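Local coordinates for protein CcbJ (Streptomyces caelestis, PDB 4HGZ) that is an S-adenosyl-L-methionine-dependent methyltransferase that probably transfers methyl groups to a nitrogen of its substrate, at residues 135-140 / 263-268; 76-81 / 105-110; 184-189 / 194-199; 119-124 / 153-158; 144-149 / 237-242. One frame throughout, in Å; residues are numbered along the deposited sequence.

Interaction 1 (135-140 / 263-268); sequences AAFNTL and SRYHVS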
# COMPACT_ATOMS: atom_id res chain seq x y z
N ALA C 135 -5.37 32.52 -11.51
CA ALA C 135 -6.05 31.33 -11.93
C ALA C 135 -6.13 30.37 -10.75
O ALA C 135 -5.17 29.72 -10.40
CB ALA C 135 -5.30 30.70 -13.08
N ALA C 136 -7.30 30.30 -10.13
CA ALA C 136 -7.52 29.50 -8.94
C ALA C 136 -7.89 28.05 -9.25
O ALA C 136 -8.16 27.69 -10.39
CB ALA C 136 -8.58 30.14 -8.08
N PHE C 137 -7.88 27.22 -8.21
CA PHE C 137 -8.26 25.82 -8.31
C PHE C 137 -8.06 25.17 -9.68
O PHE C 137 -9.02 24.90 -10.40
CB PHE C 137 -9.71 25.62 -7.84
CG PHE C 137 -10.01 24.22 -7.39
CD1 PHE C 137 -9.08 23.51 -6.62
CD2 PHE C 137 -11.21 23.61 -7.71
CE1 PHE C 137 -9.35 22.21 -6.18
CE2 PHE C 137 -11.49 22.30 -7.28
CZ PHE C 137 -10.56 21.60 -6.51
N ASN C 138 -6.80 24.92 -10.03
CA ASN C 138 -6.45 24.13 -11.21
C ASN C 138 -6.88 24.69 -12.56
O ASN C 138 -6.88 23.97 -13.55
CB ASN C 138 -6.96 22.70 -11.08
CG ASN C 138 -6.29 21.96 -9.94
OD1 ASN C 138 -5.12 22.16 -9.66
ND2 ASN C 138 -7.05 21.10 -9.28
N THR C 139 -7.23 25.97 -12.62
CA THR C 139 -7.68 26.52 -13.89
C THR C 139 -6.58 26.39 -14.95
O THR C 139 -6.83 25.96 -16.08
CB THR C 139 -8.15 27.96 -13.76
OG1 THR C 139 -9.44 27.97 -13.16
CG2 THR C 139 -8.27 28.62 -15.14
N LEU C 140 -5.36 26.74 -14.58
CA LEU C 140 -4.26 26.64 -15.53
C LEU C 140 -4.15 25.23 -16.07
O LEU C 140 -3.81 25.04 -17.23
CB LEU C 140 -2.94 27.03 -14.87
CG LEU C 140 -1.71 26.87 -15.76
CD1 LEU C 140 -1.78 27.84 -16.90
CD2 LEU C 140 -0.45 27.08 -14.92
N SER C 263 2.24 19.01 0.79
CA SER C 263 1.18 19.96 0.50
C SER C 263 0.37 19.47 -0.68
O SER C 263 0.93 19.16 -1.74
CB SER C 263 1.76 21.34 0.20
OG SER C 263 2.44 21.89 1.31
N ARG C 264 -0.94 19.39 -0.52
CA ARG C 264 -1.80 18.93 -1.61
C ARG C 264 -1.83 19.94 -2.76
O ARG C 264 -1.92 19.57 -3.93
CB ARG C 264 -3.20 18.59 -1.09
CG ARG C 264 -3.28 17.23 -0.37
CD ARG C 264 -4.63 17.00 0.31
NE ARG C 264 -5.75 17.54 -0.46
CZ ARG C 264 -6.34 16.92 -1.48
NH1 ARG C 264 -5.90 15.72 -1.87
NH2 ARG C 264 -7.36 17.49 -2.12
N TYR C 265 -1.70 21.22 -2.42
CA TYR C 265 -1.70 22.27 -3.44
C TYR C 265 -0.54 23.21 -3.27
O TYR C 265 0.16 23.16 -2.26
CB TYR C 265 -3.01 23.08 -3.38
CG TYR C 265 -4.16 22.32 -3.96
CD1 TYR C 265 -4.51 22.48 -5.30
CD2 TYR C 265 -4.88 21.42 -3.19
CE1 TYR C 265 -5.57 21.77 -5.85
CE2 TYR C 265 -5.94 20.70 -3.74
CZ TYR C 265 -6.27 20.88 -5.07
OH TYR C 265 -7.32 20.18 -5.61
N HIS C 266 -0.33 24.07 -4.25
CA HIS C 266 0.49 25.24 -4.00
C HIS C 266 -0.14 26.48 -4.61
O HIS C 266 -0.99 26.39 -5.50
CB HIS C 266 1.91 25.04 -4.50
CG HIS C 266 2.02 24.90 -5.99
ND1 HIS C 266 2.21 25.97 -6.83
CD2 HIS C 266 2.00 23.80 -6.78
CE1 HIS C 266 2.28 25.54 -8.08
NE2 HIS C 266 2.16 24.23 -8.07
N VAL C 267 0.25 27.62 -4.08
CA VAL C 267 -0.11 28.90 -4.62
C VAL C 267 1.21 29.54 -4.99
O VAL C 267 2.11 29.67 -4.16
CB VAL C 267 -0.83 29.75 -3.58
CG1 VAL C 267 -0.95 31.18 -4.05
CG2 VAL C 267 -2.18 29.16 -3.28
N SER C 268 1.35 29.92 -6.25
CA SER C 268 2.60 30.46 -6.74
C SER C 268 2.39 31.86 -7.27
O SER C 268 1.37 32.15 -7.91
CB SER C 268 3.17 29.56 -7.84
OG SER C 268 3.29 28.22 -7.39

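Interaction 2 (76-81 / 105-110); sequences VAFPLA and AAHPNG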
# COMPACT_ATOMS: atom_id res chain seq x y z
N VAL C 76 -14.44 33.52 -6.21
CA VAL C 76 -13.41 34.43 -5.74
C VAL C 76 -13.72 35.89 -6.09
O VAL C 76 -13.35 36.81 -5.36
CB VAL C 76 -12.04 34.06 -6.35
CG1 VAL C 76 -10.92 34.85 -5.69
CG2 VAL C 76 -11.79 32.55 -6.22
N ALA C 77 -14.42 36.10 -7.20
CA ALA C 77 -14.69 37.45 -7.71
C ALA C 77 -15.56 38.29 -6.77
O ALA C 77 -15.27 39.47 -6.54
CB ALA C 77 -15.30 37.40 -9.11
N PHE C 78 -16.60 37.70 -6.22
CA PHE C 78 -17.47 38.47 -5.33
C PHE C 78 -16.81 38.84 -3.99
O PHE C 78 -16.92 39.98 -3.53
CB PHE C 78 -18.81 37.77 -5.14
CG PHE C 78 -19.65 37.76 -6.38
CD1 PHE C 78 -20.11 38.95 -6.92
CD2 PHE C 78 -19.95 36.58 -7.03
CE1 PHE C 78 -20.86 38.96 -8.07
CE2 PHE C 78 -20.70 36.59 -8.18
CZ PHE C 78 -21.16 37.77 -8.70
N PRO C 79 -16.15 37.87 -3.35
CA PRO C 79 -15.34 38.27 -2.21
C PRO C 79 -14.34 39.35 -2.60
O PRO C 79 -14.05 40.24 -1.81
CB PRO C 79 -14.64 36.98 -1.81
CG PRO C 79 -15.67 35.94 -2.13
CD PRO C 79 -16.34 36.41 -3.40
N LEU C 80 -13.80 39.29 -3.81
CA LEU C 80 -12.92 40.37 -4.25
C LEU C 80 -13.68 41.69 -4.27
O LEU C 80 -13.17 42.73 -3.84
CB LEU C 80 -12.33 40.08 -5.63
CG LEU C 80 -10.95 39.41 -5.54
CD1 LEU C 80 -10.49 38.90 -6.90
CD2 LEU C 80 -9.92 40.37 -4.94
N ALA C 81 -14.91 41.64 -4.75
CA ALA C 81 -15.69 42.85 -4.93
C ALA C 81 -16.02 43.45 -3.57
O ALA C 81 -16.18 44.66 -3.45
CB ALA C 81 -16.96 42.57 -5.74
N ALA C 105 -25.88 41.24 -10.72
CA ALA C 105 -26.97 42.22 -10.73
C ALA C 105 -27.51 42.39 -9.33
O ALA C 105 -27.89 43.49 -8.94
CB ALA C 105 -28.08 41.79 -11.67
N ALA C 106 -27.54 41.30 -8.58
CA ALA C 106 -28.16 41.30 -7.26
C ALA C 106 -27.16 41.57 -6.13
O ALA C 106 -27.55 41.69 -4.98
CB ALA C 106 -28.88 39.98 -7.02
N HIS C 107 -25.88 41.68 -6.47
CA HIS C 107 -24.84 41.83 -5.46
C HIS C 107 -24.57 43.29 -5.11
O HIS C 107 -24.45 44.13 -6.00
CB HIS C 107 -23.56 41.18 -5.95
CG HIS C 107 -22.61 40.82 -4.85
ND1 HIS C 107 -21.67 41.70 -4.36
CD2 HIS C 107 -22.44 39.66 -4.17
CE1 HIS C 107 -20.97 41.10 -3.42
NE2 HIS C 107 -21.41 39.86 -3.28
N PRO C 108 -24.45 43.59 -3.81
CA PRO C 108 -24.21 44.95 -3.35
C PRO C 108 -22.99 45.56 -4.02
O PRO C 108 -22.91 46.78 -4.18
CB PRO C 108 -23.94 44.76 -1.85
CG PRO C 108 -24.63 43.49 -1.50
CD PRO C 108 -24.49 42.62 -2.71
N ASN C 109 -22.03 44.73 -4.39
CA ASN C 109 -20.82 45.22 -5.04
C ASN C 109 -20.61 44.62 -6.44
O ASN C 109 -19.50 44.63 -6.97
CB ASN C 109 -19.62 44.99 -4.15
CG ASN C 109 -19.70 45.80 -2.86
OD1 ASN C 109 -19.97 47.00 -2.89
ND2 ASN C 109 -19.46 45.15 -1.73
N GLY C 110 -21.68 44.11 -7.03
CA GLY C 110 -21.62 43.56 -8.36
C GLY C 110 -20.91 44.48 -9.32
O GLY C 110 -20.15 44.03 -10.18

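Interaction 3 (184-189 / 194-199); sequences FGTVEL and VHLEAS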
# COMPACT_ATOMS: atom_id res chain seq x y z
N PHE C 184 -11.13 4.70 -8.01
CA PHE C 184 -12.50 5.07 -7.66
C PHE C 184 -12.57 5.37 -6.18
O PHE C 184 -12.06 4.61 -5.35
CB PHE C 184 -13.49 3.96 -8.01
CG PHE C 184 -14.94 4.38 -7.90
CD1 PHE C 184 -15.61 4.93 -8.99
CD2 PHE C 184 -15.63 4.24 -6.70
CE1 PHE C 184 -16.93 5.31 -8.89
CE2 PHE C 184 -16.97 4.61 -6.60
CZ PHE C 184 -17.61 5.16 -7.69
N GLY C 185 -13.19 6.49 -5.82
CA GLY C 185 -13.17 6.92 -4.43
C GLY C 185 -14.42 7.64 -4.01
O GLY C 185 -15.21 8.07 -4.84
N THR C 186 -14.60 7.76 -2.70
CA THR C 186 -15.70 8.51 -2.13
C THR C 186 -15.27 9.95 -1.93
O THR C 186 -14.25 10.22 -1.29
CB THR C 186 -16.12 7.91 -0.77
OG1 THR C 186 -16.79 6.66 -0.98
CG2 THR C 186 -17.05 8.88 -0.02
N VAL C 187 -16.03 10.89 -2.49
CA VAL C 187 -15.74 12.31 -2.30
C VAL C 187 -16.49 12.90 -1.10
O VAL C 187 -15.88 13.49 -0.22
CB VAL C 187 -16.06 13.13 -3.56
CG1 VAL C 187 -15.81 14.63 -3.31
CG2 VAL C 187 -15.24 12.61 -4.73
N GLU C 188 -17.82 12.74 -1.06
CA GLU C 188 -18.59 13.26 0.07
C GLU C 188 -19.93 12.55 0.26
O GLU C 188 -20.48 12.00 -0.67
CB GLU C 188 -18.83 14.75 -0.11
CG GLU C 188 -19.61 15.38 1.03
CD GLU C 188 -18.79 15.44 2.31
OE1 GLU C 188 -17.92 16.33 2.41
OE2 GLU C 188 -19.03 14.60 3.20
N LEU C 189 -20.45 12.58 1.48
CA LEU C 189 -21.77 11.99 1.75
C LEU C 189 -22.81 13.03 2.16
O LEU C 189 -22.49 14.01 2.81
CB LEU C 189 -21.69 10.96 2.88
CG LEU C 189 -20.53 9.98 2.87
CD1 LEU C 189 -20.54 9.23 4.19
CD2 LEU C 189 -20.65 9.04 1.70
N VAL C 194 -24.74 10.42 -2.50
CA VAL C 194 -23.30 10.28 -2.31
C VAL C 194 -22.59 10.86 -3.52
O VAL C 194 -23.05 10.72 -4.66
CB VAL C 194 -22.88 8.81 -2.11
CG1 VAL C 194 -23.72 8.17 -1.02
CG2 VAL C 194 -23.04 8.04 -3.39
N HIS C 195 -21.47 11.52 -3.25
CA HIS C 195 -20.61 12.06 -4.29
C HIS C 195 -19.35 11.21 -4.38
O HIS C 195 -18.61 11.07 -3.40
CB HIS C 195 -20.25 13.51 -3.98
CG HIS C 195 -21.44 14.42 -3.89
ND1 HIS C 195 -21.71 15.39 -4.83
CD2 HIS C 195 -22.45 14.48 -2.99
CE1 HIS C 195 -22.83 16.02 -4.50
NE2 HIS C 195 -23.30 15.49 -3.39
N LEU C 196 -19.12 10.64 -5.56
CA LEU C 196 -17.98 9.76 -5.78
C LEU C 196 -17.15 10.28 -6.96
O LEU C 196 -17.58 11.18 -7.68
CB LEU C 196 -18.48 8.35 -6.08
CG LEU C 196 -19.61 7.95 -5.15
CD1 LEU C 196 -20.44 6.79 -5.69
CD2 LEU C 196 -19.03 7.60 -3.79
N GLU C 197 -15.98 9.68 -7.17
CA GLU C 197 -15.13 10.07 -8.28
C GLU C 197 -14.51 8.86 -8.93
O GLU C 197 -13.95 8.00 -8.24
CB GLU C 197 -14.02 11.01 -7.82
CG GLU C 197 -13.13 11.47 -8.95
CD GLU C 197 -12.38 12.75 -8.62
OE1 GLU C 197 -11.33 12.66 -7.95
OE2 GLU C 197 -12.84 13.84 -9.03
N ALA C 198 -14.65 8.77 -10.25
CA ALA C 198 -13.95 7.76 -11.03
C ALA C 198 -12.90 8.50 -11.84
O ALA C 198 -13.18 9.55 -12.43
CB ALA C 198 -14.90 7.01 -11.94
N SER C 199 -11.69 7.95 -11.87
CA SER C 199 -10.56 8.71 -12.38
C SER C 199 -9.57 7.85 -13.18
O SER C 199 -9.41 6.65 -12.93
CB SER C 199 -9.87 9.41 -11.21
OG SER C 199 -8.70 10.08 -11.62

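Interaction 4 (119-124 / 153-158); sequences NFAKLD and MRQARE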
# COMPACT_ATOMS: atom_id res chain seq x y z
N ASN C 119 -12.89 32.37 -24.60
CA ASN C 119 -11.69 31.58 -24.43
C ASN C 119 -10.54 32.57 -24.33
O ASN C 119 -10.34 33.40 -25.22
CB ASN C 119 -11.53 30.63 -25.62
CG ASN C 119 -10.10 30.15 -25.80
OD1 ASN C 119 -9.23 30.40 -24.97
ND2 ASN C 119 -9.86 29.46 -26.91
N PHE C 120 -9.81 32.49 -23.22
CA PHE C 120 -8.79 33.48 -22.92
C PHE C 120 -7.79 33.66 -24.06
O PHE C 120 -7.35 34.77 -24.35
CB PHE C 120 -8.05 33.12 -21.64
CG PHE C 120 -7.02 34.12 -21.24
CD1 PHE C 120 -7.36 35.46 -21.12
CD2 PHE C 120 -5.71 33.74 -20.97
CE1 PHE C 120 -6.41 36.40 -20.74
CE2 PHE C 120 -4.76 34.67 -20.59
CZ PHE C 120 -5.11 36.00 -20.48
N ALA C 121 -7.44 32.55 -24.70
CA ALA C 121 -6.39 32.55 -25.70
C ALA C 121 -6.78 33.41 -26.90
O ALA C 121 -5.91 33.87 -27.65
CB ALA C 121 -6.08 31.12 -26.14
N LYS C 122 -8.08 33.65 -27.07
CA LYS C 122 -8.59 34.32 -28.27
C LYS C 122 -9.17 35.69 -27.98
O LYS C 122 -9.32 36.50 -28.90
CB LYS C 122 -9.64 33.45 -28.97
CG LYS C 122 -9.02 32.31 -29.75
CD LYS C 122 -10.00 31.17 -29.99
CE LYS C 122 -9.33 30.10 -30.84
NZ LYS C 122 -10.14 28.86 -30.95
N LEU C 123 -9.49 35.97 -26.72
CA LEU C 123 -10.05 37.27 -26.35
C LEU C 123 -9.05 38.40 -26.51
O LEU C 123 -7.91 38.29 -26.10
CB LEU C 123 -10.58 37.25 -24.92
CG LEU C 123 -12.02 36.77 -24.80
CD1 LEU C 123 -12.21 36.03 -23.49
CD2 LEU C 123 -12.95 37.94 -24.91
N ASP C 124 -9.51 39.49 -27.12
CA ASP C 124 -8.71 40.69 -27.22
C ASP C 124 -9.12 41.63 -26.10
O ASP C 124 -10.19 42.24 -26.16
CB ASP C 124 -8.93 41.35 -28.58
CG ASP C 124 -8.08 42.58 -28.77
OD1 ASP C 124 -7.13 42.77 -27.99
OD2 ASP C 124 -8.36 43.36 -29.70
N MET C 153 0.49 31.41 -19.74
CA MET C 153 1.31 32.19 -18.82
C MET C 153 1.82 33.43 -19.52
O MET C 153 1.85 34.52 -18.94
CB MET C 153 2.48 31.35 -18.28
CG MET C 153 2.03 30.03 -17.63
SD MET C 153 3.38 29.04 -16.95
CE MET C 153 3.45 29.76 -15.32
N ARG C 154 2.19 33.27 -20.79
CA ARG C 154 2.72 34.38 -21.57
C ARG C 154 1.70 35.49 -21.84
O ARG C 154 2.00 36.66 -21.67
CB ARG C 154 3.37 33.88 -22.86
CG ARG C 154 3.96 34.99 -23.73
CD ARG C 154 5.05 34.44 -24.64
NE ARG C 154 4.66 33.17 -25.27
CZ ARG C 154 5.47 32.13 -25.43
NH1 ARG C 154 6.74 32.19 -25.02
NH2 ARG C 154 5.02 31.03 -26.01
N GLN C 155 0.48 35.13 -22.23
CA GLN C 155 -0.56 36.14 -22.42
C GLN C 155 -0.79 36.90 -21.12
O GLN C 155 -1.04 38.10 -21.13
CB GLN C 155 -1.88 35.53 -22.82
CG GLN C 155 -1.88 34.74 -24.10
CD GLN C 155 -3.24 34.15 -24.37
OE1 GLN C 155 -3.39 32.95 -24.60
NE2 GLN C 155 -4.26 35.00 -24.31
N ALA C 156 -0.71 36.18 -20.01
CA ALA C 156 -0.93 36.79 -18.71
C ALA C 156 0.20 37.75 -18.40
O ALA C 156 -0.03 38.82 -17.85
CB ALA C 156 -1.05 35.74 -17.63
N ARG C 157 1.42 37.36 -18.75
CA ARG C 157 2.56 38.24 -18.52
C ARG C 157 2.37 39.58 -19.22
O ARG C 157 2.58 40.64 -18.64
CB ARG C 157 3.86 37.58 -19.01
CG ARG C 157 5.09 38.47 -18.85
CD ARG C 157 6.21 38.00 -19.77
NE ARG C 157 6.32 38.84 -20.96
CZ ARG C 157 6.66 38.38 -22.16
NH1 ARG C 157 6.90 37.09 -22.35
NH2 ARG C 157 6.74 39.22 -23.19
N GLU C 158 1.96 39.50 -20.49
CA GLU C 158 1.86 40.68 -21.34
C GLU C 158 0.72 41.61 -20.95
O GLU C 158 0.67 42.76 -21.39
CB GLU C 158 1.73 40.24 -22.80
CG GLU C 158 2.96 39.53 -23.35
CD GLU C 158 2.71 38.87 -24.71
OE1 GLU C 158 1.54 38.70 -25.10
OE2 GLU C 158 3.70 38.51 -25.38

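Interaction 5 (144-149 / 237-242); sequences LGQDEQ and DLMANV. With EDO (1,2-ethanediol), chain M.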
# COMPACT_ATOMS: atom_id res chain seq x y z
N LEU C 144 -4.94 21.46 -21.87
CA LEU C 144 -4.48 20.08 -21.91
C LEU C 144 -3.11 19.85 -22.54
O LEU C 144 -2.90 18.86 -23.23
CB LEU C 144 -5.54 19.18 -22.54
CG LEU C 144 -6.87 19.23 -21.79
CD1 LEU C 144 -7.89 18.23 -22.34
CD2 LEU C 144 -6.62 18.99 -20.31
N GLY C 145 -2.17 20.74 -22.28
CA GLY C 145 -0.80 20.49 -22.69
C GLY C 145 0.17 21.56 -22.20
O GLY C 145 -0.21 22.70 -21.92
N GLN C 146 1.43 21.18 -22.11
CA GLN C 146 2.47 22.09 -21.65
C GLN C 146 2.58 23.36 -22.51
O GLN C 146 2.76 24.45 -21.99
CB GLN C 146 3.81 21.36 -21.61
CG GLN C 146 4.91 22.13 -20.93
CD GLN C 146 6.22 21.40 -21.00
OE1 GLN C 146 6.84 21.30 -22.06
NE2 GLN C 146 6.65 20.85 -19.88
N ASP C 147 2.48 23.21 -23.83
CA ASP C 147 2.64 24.38 -24.71
C ASP C 147 1.50 25.37 -24.51
O ASP C 147 1.73 26.59 -24.43
CB ASP C 147 2.72 23.97 -26.18
CG ASP C 147 3.96 23.14 -26.49
OD1 ASP C 147 4.78 22.89 -25.57
OD2 ASP C 147 4.11 22.74 -27.67
N GLU C 148 0.27 24.86 -24.43
CA GLU C 148 -0.88 25.72 -24.20
C GLU C 148 -0.71 26.46 -22.88
O GLU C 148 -1.07 27.64 -22.78
CB GLU C 148 -2.20 24.93 -24.19
CG GLU C 148 -2.62 24.35 -25.54
CD GLU C 148 -2.09 22.93 -25.77
OE1 GLU C 148 -0.87 22.67 -25.56
OE2 GLU C 148 -2.90 22.05 -26.16
N GLN C 149 -0.15 25.78 -21.88
CA GLN C 149 0.00 26.39 -20.55
C GLN C 149 1.06 27.49 -20.57
O GLN C 149 0.84 28.59 -20.05
CB GLN C 149 0.29 25.33 -19.49
CG GLN C 149 -0.92 24.44 -19.23
CD GLN C 149 -0.62 23.22 -18.39
OE1 GLN C 149 0.54 22.89 -18.10
NE2 GLN C 149 -1.67 22.53 -17.98
N ASP C 237 7.88 26.07 -12.98
CA ASP C 237 8.78 27.22 -12.87
C ASP C 237 9.59 27.44 -14.15
O ASP C 237 9.90 28.58 -14.51
CB ASP C 237 9.74 27.04 -11.68
CG ASP C 237 9.02 27.12 -10.33
OD1 ASP C 237 7.83 27.53 -10.28
OD2 ASP C 237 9.66 26.78 -9.32
N LEU C 238 9.92 26.35 -14.84
CA LEU C 238 10.69 26.48 -16.07
C LEU C 238 9.77 27.00 -17.18
O LEU C 238 10.16 27.84 -17.99
CB LEU C 238 11.33 25.14 -16.44
CG LEU C 238 12.19 25.17 -17.70
CD1 LEU C 238 13.22 26.28 -17.57
CD2 LEU C 238 12.86 23.83 -17.94
N MET C 239 8.53 26.52 -17.18
CA MET C 239 7.53 27.03 -18.10
C MET C 239 7.39 28.53 -17.91
O MET C 239 7.42 29.30 -18.87
CB MET C 239 6.20 26.33 -17.85
CG MET C 239 6.23 24.87 -18.20
SD MET C 239 4.93 23.92 -17.40
CE MET C 239 3.46 24.74 -18.02
N ALA C 240 7.25 28.95 -16.65
CA ALA C 240 7.16 30.37 -16.34
C ALA C 240 8.35 31.14 -16.92
O ALA C 240 8.18 32.20 -17.53
CB ALA C 240 7.06 30.58 -14.85
N ASN C 241 9.56 30.62 -16.73
CA ASN C 241 10.72 31.29 -17.30
C ASN C 241 10.55 31.45 -18.81
O ASN C 241 10.67 32.55 -19.35
CB ASN C 241 12.04 30.58 -16.97
CG ASN C 241 12.30 30.48 -15.48
OD1 ASN C 241 11.61 31.12 -14.68
ND2 ASN C 241 13.30 29.68 -15.09
N VAL C 242 10.28 30.35 -19.49
CA VAL C 242 10.07 30.41 -20.93
C VAL C 242 9.04 31.49 -21.27
O VAL C 242 9.24 32.26 -22.20
CB VAL C 242 9.65 29.03 -21.50
CG1 VAL C 242 9.22 29.17 -22.95
CG2 VAL C 242 10.81 28.07 -21.40
C1 EDO M . 3.03 18.98 -24.61
O1 EDO M . 2.70 20.15 -25.37
C2 EDO M . 1.80 18.51 -23.84
O2 EDO M . 2.21 17.53 -22.87

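Interaction 1 (135-140 / 263-268)
Where strand 130-135 of the class I methyltransferase sheet gives way to a loop, F137 and N138 meet Y265, the first residue of the late antiparallel strand 265-272. Y265 carries its side of the contact alone, pointing its phenol at the loop. The F137 ring comes up obliquely: the two centroids are 5.8 Å apart and the planes inclined by 42°, so the pair is neither a stack nor a T. Its leading atom is CE1, which lies 3.5 Å from Y265 CZ, while the phenol oxygen sits near the plane of the F137 ring at its edge. With CG anti to the backbone nitrogen (chi1 -157°), F137 brings its CE1 edge up to the phenol end of Y265. N138 crosses the tyrosine side chain at about a right angle, its ND2 lying at the edge of the Y265 ring and in its plane, 3.8 Å from CE1; the amide plane is turned 30° from that of the ring. The amide has a firmer hold behind it, because N138 OD1 accepts from the backbone N of L171, and F137 N likewise donates to Q169 OE1, both on strand 164-171. Tyrosine and loop therefore touch mainly through van der Waals contact, whereas directional bonds to the intervening strand set the position of the loop.

Interaction 2 (76-81 / 105-110)
F78 is the first residue of 76-81 to reach across, and it does so with the CD1 side of its ring. H107 receives it in an offset stack, with centroids 4.8 Å apart and planes inclined by 26°. The two side chains run past each other in opposite directions, and F78 CD1 stands 3.6 Å above the imidazole plane, toward the rim. A chi1 of -159°, which puts CG of H107 opposite its own nitrogen, brings the imidazole to F78. P108 CD occupies the other face of the same imidazole, which is thus sandwiched between proline and phenylalanine. H107 ND1 also accepts from N109 N at 3.1 Å, the donor tilted 22° out of the ring plane. With ND1 used as an acceptor, a neutral ring would probably carry its hydrogen on NE2. Here the chain is going round a Rossmann-type beta-alpha-beta succession. Helix 77-82 follows the glycine-rich loop after strand 66-69, and H107 to G110 form a type I beta turn after helix 94-106, on the way to strand 113-117. L100, K103 and A104 of helix 94-106 also pack against the F78 ring. One turn of helix further on, A81 points its methyl at the beta turn, where its CB is 3.5 Å from N109 O and 3.9 Å from N109 CB. In return, N109 CB lies 3.5 Å from A81 O, and the asparagine amide goes on to D82, ND2 donating to OD1.

Interaction 3 (184-189 / 194-199)
The F184 ring spreads one face over the carbonyl oxygen of E197, and its CD1 edge meets the methyl of A198, CD1 to CB being 3.7 Å. A chi1 of -170° lays the ring along the neighbouring strand in this way. Its far end, CZ, reaches L196 CB, also at 3.7 Å. F184 of two neighbouring subunits packs edge-to-face with this ring, making an aromatic cluster at the interface. H195, on the opposite sheet face, has E188 O at its ring edge; ND1 and NE2 are engaged by H212 and E190. The backbones form an antiparallel hairpin with a classic beta bulge. G185 and E197 make the regular hydrogen-bonded pair, G185 N to E197 O at 3.0 Å and E197 N to G185 O at 2.9 Å. Past T186 the register slips by one residue: H195 O accepts from both V187 N, at 2.7 Å, and E188 N, at 3.0 Å, while H195 N returns a nearly straight bond (170°) to E188 O at 2.8 Å. The extra residue, V187, lays CG2 against E197 CB, 3.7 Å away. Both faces therefore help in assembly: apolar F184, L196 and A198 share theirs with T186, whose OG1 bonds T183 O of a neighbouring subunit, while on the more polar face E188 OE2 bridges to K200 of that subunit and E197 OE2 is held by Y226 OH.

Interaction 4 (119-124 / 153-158)
One hydrogen bond crosses this contact: Q155 NE2 donates to F120 O at 3.1 Å. The acceptor lies in the plane of the Q155 amide, but the donor stands well above the carbonyl plane of F120, 49° out of it, so the bond is directed better from the amide than toward the oxygen. The same amide also makes the face contact. It lies almost parallel to the F120 ring (8° between planes), with NE2 3.7 Å above the ring and offset toward the rim. Its other end, OE1, is in van der Waals contact with A121 CB at 3.6 Å. A chi1 of -177° swings the F120 ring toward helix 146-159. The loop that follows strand 113-117 is a cofactor-binding element: N119 and F120 contact S-adenosyl-L-homocysteine in a ligand-bound structure of this protein, though this chain holds none. It is braced by an Asx turn, N119 OD1 accepting from A121 N at 2.8 Å. Apolar packing supplies the rest: F120 CE2 rests against Q155 CB at 3.7 Å, and the ring is also packed by C152 and L159 of helix 146-159 and by L67 and L69 of strand 66-69.

Interaction 5 (144-149 / 237-242)
M239 fills the tight part of this helix-to-helix contact, its thioether lying between Q146 and Q149, one turn of helix apart. The methyl CE makes the closer approach, 3.5 Å from Q149 CB and 3.5 Å from Q149 OE1, where a weak C-H to oxygen attraction is plausible. M239 SD, further back, meets the aliphatic part of Q146 more loosely, 4.0 Å from CG. A bend at chi3 (59°) turns the methyl onto Q149, and the amide there is secured by NE2 donating to R229 O. Q146 stretches its extended chain past the sulfur, and NE2 bonds E235 OE2 and also A234 O of a neighbouring subunit. The open side lies at the start of helix 146-159, after the N-cap residue G145. Exposed D147 meets a molecule of ethanediol there, probably from the crystallisation liquor, and the bond from D147 N to its O1 is weak at 3.4 Å. Helix 233-242 thus lies against helix 146-159, where I150 and M153 also touch M239. On other sides it meets strand 245-251, through A240 on L245, and L238 of the neighbouring subunit, which packs on both Q146 and M239.

How the interactions relate
Interactions 4 and 5 share helix 146-159 and have centres about 13 Å apart. They join through M153, whose CE lies 3.7 Å from A240 CB. Interaction 5 also touches interaction 1, with L140 O 3.4 Å from Q149 NE2. Three contacts bear on the S-adenosyl-L-homocysteine site, which holds no ligand in this chain: interaction 4 contains N119 and F120, the F137 side chain of interaction 1 comes within about 4 Å of that of R75, and in interaction 2 the F78 side chain is about 7 Å from it. The centres of interactions 2 and 4 are about 24 Å apart. The hairpin of interaction 3 belongs to the separate antiparallel sheet, its centre about 34 Å from that of interaction 4.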